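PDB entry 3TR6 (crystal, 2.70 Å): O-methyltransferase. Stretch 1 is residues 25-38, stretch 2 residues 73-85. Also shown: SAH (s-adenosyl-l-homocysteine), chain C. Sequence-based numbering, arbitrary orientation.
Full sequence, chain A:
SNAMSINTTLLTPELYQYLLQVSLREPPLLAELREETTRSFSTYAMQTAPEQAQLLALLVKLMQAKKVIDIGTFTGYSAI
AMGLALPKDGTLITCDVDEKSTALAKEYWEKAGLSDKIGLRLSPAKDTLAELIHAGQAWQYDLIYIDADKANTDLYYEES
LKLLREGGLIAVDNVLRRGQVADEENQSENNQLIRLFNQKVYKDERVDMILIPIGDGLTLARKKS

Stretch 1, residues 25-38: REPPLLAELREETT
Stretch 2 73-85: TFTGYSAIAMGLA

Two antiparallel helices often pack through a few large side chains, with polar groups fastening the ends, and this O-methyltransferase offers a compact example. Residues 28-38 form a helix that continues later in the chain, introduced by Pro27 at the N-cap after a non-helical Arg25-Glu26 lead (phi/psi -115/66 and -72/124). The partner helix, which begins at Tyr77, follows a type II' turn from Thr73 to Gly76, closed by Gly76 N to Thr73 O at 2.6 Å. Phe74 (phi/psi 51/-125) and N-cap Gly76 (80/28) both adopt positive phi. The axes run at 178°, 10.7 Å apart at closest approach, in a register that sets Leu30 CA 6.7 Å from Tyr77 CA and Thr37 CA 6.9 Å from Thr75 CA. Together the stretches bury 529 Å².

Tyr77 contributes most. Its CA-to-CB bond points sideways, but chi1 of -167° (t) and chi2 of 97° carry the ring to the first helix. There Leu30, chi1 -82° (m) and chi2 175° (t), covers one face: its CD2 lies 3.9 Å from the Tyr77 ring centroid, 19° off the normal, a CH-pi contact, while Leu30 CB approaches Tyr77 CE1 at 3.7 Å. The ring thus offers its surface to an apolar neighbour and its hydroxyl to a polar one, for Tyr77 OH donates a hydrogen bond to Glu26 OE1 at 2.8 Å, near the ring plane. Glu26, extended (t, t), is held in turn by a salt bridge from its OE2 to Arg34 NH2 at 2.8 Å, so one carboxylate links Tyr77 to Arg34, eight residues further along the chain.

Leu30 is the second pillar. Beyond the ring, its CD2 meets Ile80 CG2 at 3.8 Å, and its CD1 reaches Ala81 CB at 4.1 Å and Leu84 CD1 at 4.4 Å. Leu33 (t, p), pointing toward the partner, extends this apolar seam: its CD2 lies 3.9 Å from CD1 of Ile80 (m, t) and 4.1 Å from Tyr77 CD1, and its CD1 rests 3.5 Å from Thr75 O.

Further along, the contact becomes polar. Thr75 OG1 (chi1 58°, p) donates to Thr37 OG1 (chi1 -61°, m) at 2.8 Å, and Thr37 OG1 donates to Leu33 O at 2.8 Å, relaying the turn's hydroxyl to the helix backbone. Thr37 CG2 also touches Phe74 CE2 at 3.5 Å.

The same segment binds S-adenosyl-L-homocysteine: Ser78, its CA-to-CB bond directed away from the first helix, donates from N to SAH OXT at 3.1 Å and accepts at OG from SAH N at 2.8 Å.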

# COMPACT_ATOMS: atom_id res chain seq x y z
N ARG A 25 0.24 -1.10 -14.97
CA ARG A 25 0.92 -0.31 -16.00
C ARG A 25 2.34 -0.82 -16.20
O ARG A 25 3.30 -0.11 -15.92
CB ARG A 25 0.99 1.16 -15.60
CG ARG A 25 -0.33 1.85 -15.36
CD ARG A 25 -0.07 3.27 -14.90
NE ARG A 25 -1.27 4.10 -14.84
CZ ARG A 25 -1.26 5.39 -14.54
NH1 ARG A 25 -0.11 6.00 -14.28
NH2 ARG A 25 -2.39 6.08 -14.50
N GLU A 26 2.48 -2.05 -16.69
CA GLU A 26 3.79 -2.67 -16.83
C GLU A 26 4.60 -2.04 -17.96
O GLU A 26 4.15 -1.99 -19.10
CB GLU A 26 3.66 -4.17 -17.06
CG GLU A 26 4.95 -4.94 -16.88
CD GLU A 26 4.80 -6.41 -17.19
OE1 GLU A 26 5.51 -7.23 -16.57
OE2 GLU A 26 3.96 -6.74 -18.05
N PRO A 27 5.81 -1.55 -17.64
CA PRO A 27 6.70 -1.01 -18.68
C PRO A 27 7.12 -2.13 -19.62
O PRO A 27 7.48 -3.21 -19.16
CB PRO A 27 7.91 -0.52 -17.88
CG PRO A 27 7.39 -0.32 -16.48
CD PRO A 27 6.36 -1.39 -16.29
N PRO A 28 7.06 -1.87 -20.94
CA PRO A 28 7.35 -2.89 -21.95
C PRO A 28 8.65 -3.64 -21.69
O PRO A 28 8.70 -4.85 -21.91
CB PRO A 28 7.45 -2.08 -23.26
CG PRO A 28 7.46 -0.63 -22.84
CD PRO A 28 6.73 -0.57 -21.54
N LEU A 29 9.67 -2.95 -21.20
CA LEU A 29 10.94 -3.60 -20.92
C LEU A 29 10.80 -4.68 -19.84
O LEU A 29 11.38 -5.76 -19.96
CB LEU A 29 12.01 -2.58 -20.52
CG LEU A 29 13.42 -3.14 -20.30
CD1 LEU A 29 14.47 -2.14 -20.78
CD2 LEU A 29 13.66 -3.51 -18.84
N LEU A 30 10.04 -4.39 -18.79
CA LEU A 30 9.80 -5.37 -17.74
C LEU A 30 8.95 -6.53 -18.24
O LEU A 30 9.17 -7.68 -17.87
CB LEU A 30 9.15 -4.71 -16.52
CG LEU A 30 10.12 -4.00 -15.56
CD1 LEU A 30 9.36 -3.27 -14.46
CD2 LEU A 30 11.13 -4.98 -14.98
N ALA A 31 7.97 -6.22 -19.08
CA ALA A 31 7.14 -7.24 -19.71
C ALA A 31 8.02 -8.22 -20.48
O ALA A 31 7.87 -9.43 -20.39
CB ALA A 31 6.11 -6.61 -20.63
N GLU A 32 8.96 -7.66 -21.25
CA GLU A 32 9.90 -8.45 -22.03
C GLU A 32 10.81 -9.28 -21.13
O GLU A 32 11.13 -10.43 -21.45
CB GLU A 32 10.74 -7.53 -22.91
CG GLU A 32 11.95 -8.18 -23.54
CD GLU A 32 12.83 -7.19 -24.27
OE1 GLU A 32 12.38 -6.04 -24.49
OE2 GLU A 32 13.98 -7.55 -24.62
N LEU A 33 11.22 -8.70 -20.01
CA LEU A 33 12.10 -9.37 -19.06
C LEU A 33 11.49 -10.65 -18.49
O LEU A 33 12.20 -11.63 -18.25
CB LEU A 33 12.49 -8.43 -17.92
CG LEU A 33 13.21 -9.06 -16.73
CD1 LEU A 33 14.54 -9.67 -17.16
CD2 LEU A 33 13.42 -8.05 -15.61
N ARG A 34 10.18 -10.66 -18.26
CA ARG A 34 9.56 -11.84 -17.68
C ARG A 34 9.10 -12.86 -18.72
O ARG A 34 8.96 -14.05 -18.42
CB ARG A 34 8.45 -11.49 -16.69
CG ARG A 34 7.20 -10.86 -17.27
CD ARG A 34 6.03 -11.13 -16.32
NE ARG A 34 4.90 -10.23 -16.54
CZ ARG A 34 4.17 -10.21 -17.64
NH1 ARG A 34 4.45 -11.03 -18.65
NH2 ARG A 34 3.15 -9.36 -17.74
N GLU A 35 8.88 -12.41 -19.95
CA GLU A 35 8.68 -13.33 -21.06
C GLU A 35 9.95 -14.16 -21.23
O GLU A 35 9.89 -15.37 -21.44
CB GLU A 35 8.36 -12.59 -22.35
CG GLU A 35 6.97 -11.98 -22.39
CD GLU A 35 5.87 -13.00 -22.15
OE1 GLU A 35 5.14 -12.86 -21.15
OE2 GLU A 35 5.75 -13.94 -22.96
N GLU A 36 11.10 -13.50 -21.12
CA GLU A 36 12.38 -14.18 -21.25
C GLU A 36 12.69 -15.05 -20.03
O GLU A 36 13.25 -16.13 -20.16
CB GLU A 36 13.51 -13.18 -21.48
CG GLU A 36 14.89 -13.79 -21.31
CD GLU A 36 15.86 -13.37 -22.40
OE1 GLU A 36 16.84 -14.11 -22.63
OE2 GLU A 36 15.66 -12.30 -23.01
N THR A 37 12.32 -14.58 -18.85
CA THR A 37 12.55 -15.35 -17.64
C THR A 37 11.72 -16.64 -17.68
O THR A 37 12.19 -17.70 -17.27
CB THR A 37 12.21 -14.55 -16.37
OG1 THR A 37 13.05 -13.39 -16.30
CG2 THR A 37 12.43 -15.39 -15.12
N THR A 38 10.49 -16.53 -18.18
CA THR A 38 9.62 -17.69 -18.32
C THR A 38 10.21 -18.68 -19.31
O THR A 38 10.18 -19.89 -19.10
CB THR A 38 8.21 -17.28 -18.81
OG1 THR A 38 7.51 -16.61 -17.76
CG2 THR A 38 7.42 -18.51 -19.23
N THR A 73 17.78 -11.06 -6.21
CA THR A 73 17.76 -10.45 -7.53
C THR A 73 17.00 -11.27 -8.57
O THR A 73 16.21 -10.73 -9.34
CB THR A 73 19.18 -10.23 -8.07
OG1 THR A 73 20.02 -9.72 -7.02
CG2 THR A 73 19.17 -9.26 -9.24
N PHE A 74 17.27 -12.57 -8.59
CA PHE A 74 16.81 -13.43 -9.67
C PHE A 74 17.21 -12.78 -10.99
O PHE A 74 18.38 -12.48 -11.21
CB PHE A 74 15.30 -13.63 -9.60
CG PHE A 74 14.80 -14.77 -10.46
CD1 PHE A 74 15.67 -15.77 -10.87
CD2 PHE A 74 13.48 -14.82 -10.86
CE1 PHE A 74 15.22 -16.82 -11.66
CE2 PHE A 74 13.02 -15.86 -11.66
CZ PHE A 74 13.90 -16.86 -12.06
N THR A 75 16.24 -12.55 -11.88
CA THR A 75 16.53 -11.89 -13.14
C THR A 75 16.28 -10.38 -13.05
O THR A 75 16.22 -9.68 -14.06
CB THR A 75 15.73 -12.50 -14.31
OG1 THR A 75 14.33 -12.42 -14.04
CG2 THR A 75 16.13 -13.96 -14.51
N GLY A 76 16.12 -9.89 -11.82
CA GLY A 76 16.12 -8.47 -11.54
C GLY A 76 14.84 -7.69 -11.80
O GLY A 76 14.90 -6.49 -12.06
N TYR A 77 13.69 -8.35 -11.71
CA TYR A 77 12.42 -7.67 -11.97
C TYR A 77 12.13 -6.57 -10.93
O TYR A 77 11.86 -5.42 -11.28
CB TYR A 77 11.25 -8.66 -12.03
CG TYR A 77 9.97 -8.06 -12.60
CD1 TYR A 77 9.64 -8.21 -13.94
CD2 TYR A 77 9.11 -7.33 -11.79
CE1 TYR A 77 8.48 -7.65 -14.45
CE2 TYR A 77 7.96 -6.77 -12.29
CZ TYR A 77 7.64 -6.93 -13.63
OH TYR A 77 6.49 -6.37 -14.12
N SER A 78 12.19 -6.93 -9.65
CA SER A 78 11.91 -5.98 -8.59
C SER A 78 12.99 -4.90 -8.49
O SER A 78 12.70 -3.75 -8.17
CB SER A 78 11.74 -6.69 -7.25
OG SER A 78 12.90 -7.45 -6.92
N ALA A 79 14.23 -5.29 -8.76
CA ALA A 79 15.35 -4.36 -8.74
C ALA A 79 15.15 -3.26 -9.78
O ALA A 79 15.41 -2.09 -9.51
CB ALA A 79 16.65 -5.09 -8.99
N ILE A 80 14.70 -3.65 -10.96
CA ILE A 80 14.45 -2.71 -12.04
C ILE A 80 13.17 -1.92 -11.83
O ILE A 80 13.10 -0.73 -12.13
CB ILE A 80 14.39 -3.43 -13.40
CG1 ILE A 80 15.75 -4.05 -13.73
CG2 ILE A 80 13.94 -2.48 -14.49
CD1 ILE A 80 15.74 -4.96 -14.94
N ALA A 81 12.14 -2.59 -11.30
CA ALA A 81 10.87 -1.93 -11.02
C ALA A 81 11.09 -0.75 -10.08
O ALA A 81 10.62 0.36 -10.33
CB ALA A 81 9.89 -2.92 -10.41
N MSE A 82 11.81 -1.01 -8.99
CA MSE A 82 12.13 0.03 -8.02
C MSE A 82 13.19 0.99 -8.57
O MSE A 82 13.11 2.20 -8.33
CB MSE A 82 12.60 -0.58 -6.70
CG MSE A 82 11.49 -1.20 -5.89
SE MSE A 82 12.10 -1.96 -4.21
CE MSE A 82 13.08 -3.51 -4.90
N GLY A 83 14.16 0.45 -9.29
CA GLY A 83 15.20 1.27 -9.90
C GLY A 83 14.63 2.38 -10.77
O GLY A 83 15.11 3.51 -10.73
N LEU A 84 13.60 2.06 -11.55
CA LEU A 84 12.99 3.03 -12.44
C LEU A 84 12.26 4.15 -11.69
O LEU A 84 12.02 5.23 -12.24
CB LEU A 84 12.02 2.34 -13.40
CG LEU A 84 12.64 1.41 -14.44
CD1 LEU A 84 11.60 0.48 -15.03
CD2 LEU A 84 13.35 2.21 -15.53
N ALA A 85 11.90 3.89 -10.44
CA ALA A 85 11.16 4.86 -9.65
C ALA A 85 12.09 5.75 -8.82
O ALA A 85 11.67 6.77 -8.28
CB ALA A 85 10.15 4.16 -8.75
N SAH C . 12.73 -10.22 -6.36
CA SAH C . 13.07 -11.23 -7.32
CB SAH C . 12.75 -12.62 -6.81
CG SAH C . 13.93 -13.51 -6.49
SD SAH C . 13.59 -15.22 -6.10
C SAH C . 12.33 -10.98 -8.59
O SAH C . 12.21 -11.92 -9.43
OXT SAH C . 11.82 -9.86 -8.84
C5' SAH C . 14.79 -15.83 -4.93
C4' SAH C . 16.17 -15.50 -5.18
O4' SAH C . 16.93 -15.57 -3.93
C3' SAH C . 16.78 -16.49 -6.10
O3' SAH C . 17.27 -15.84 -7.19
C2' SAH C . 17.87 -17.10 -5.33
O2' SAH C . 18.97 -17.30 -6.12
C1' SAH C . 18.17 -16.08 -4.28
N9 SAH C . 18.88 -16.56 -3.10
C8 SAH C . 18.73 -17.75 -2.49
N7 SAH C . 19.56 -17.78 -1.44
C5 SAH C . 20.24 -16.62 -1.38
C6 SAH C . 21.21 -16.11 -0.51
N6 SAH C . 21.69 -16.88 0.59
N1 SAH C . 21.69 -14.87 -0.74
C2 SAH C . 21.25 -14.14 -1.77
N3 SAH C . 20.32 -14.60 -2.61
C4 SAH C . 19.80 -15.83 -2.44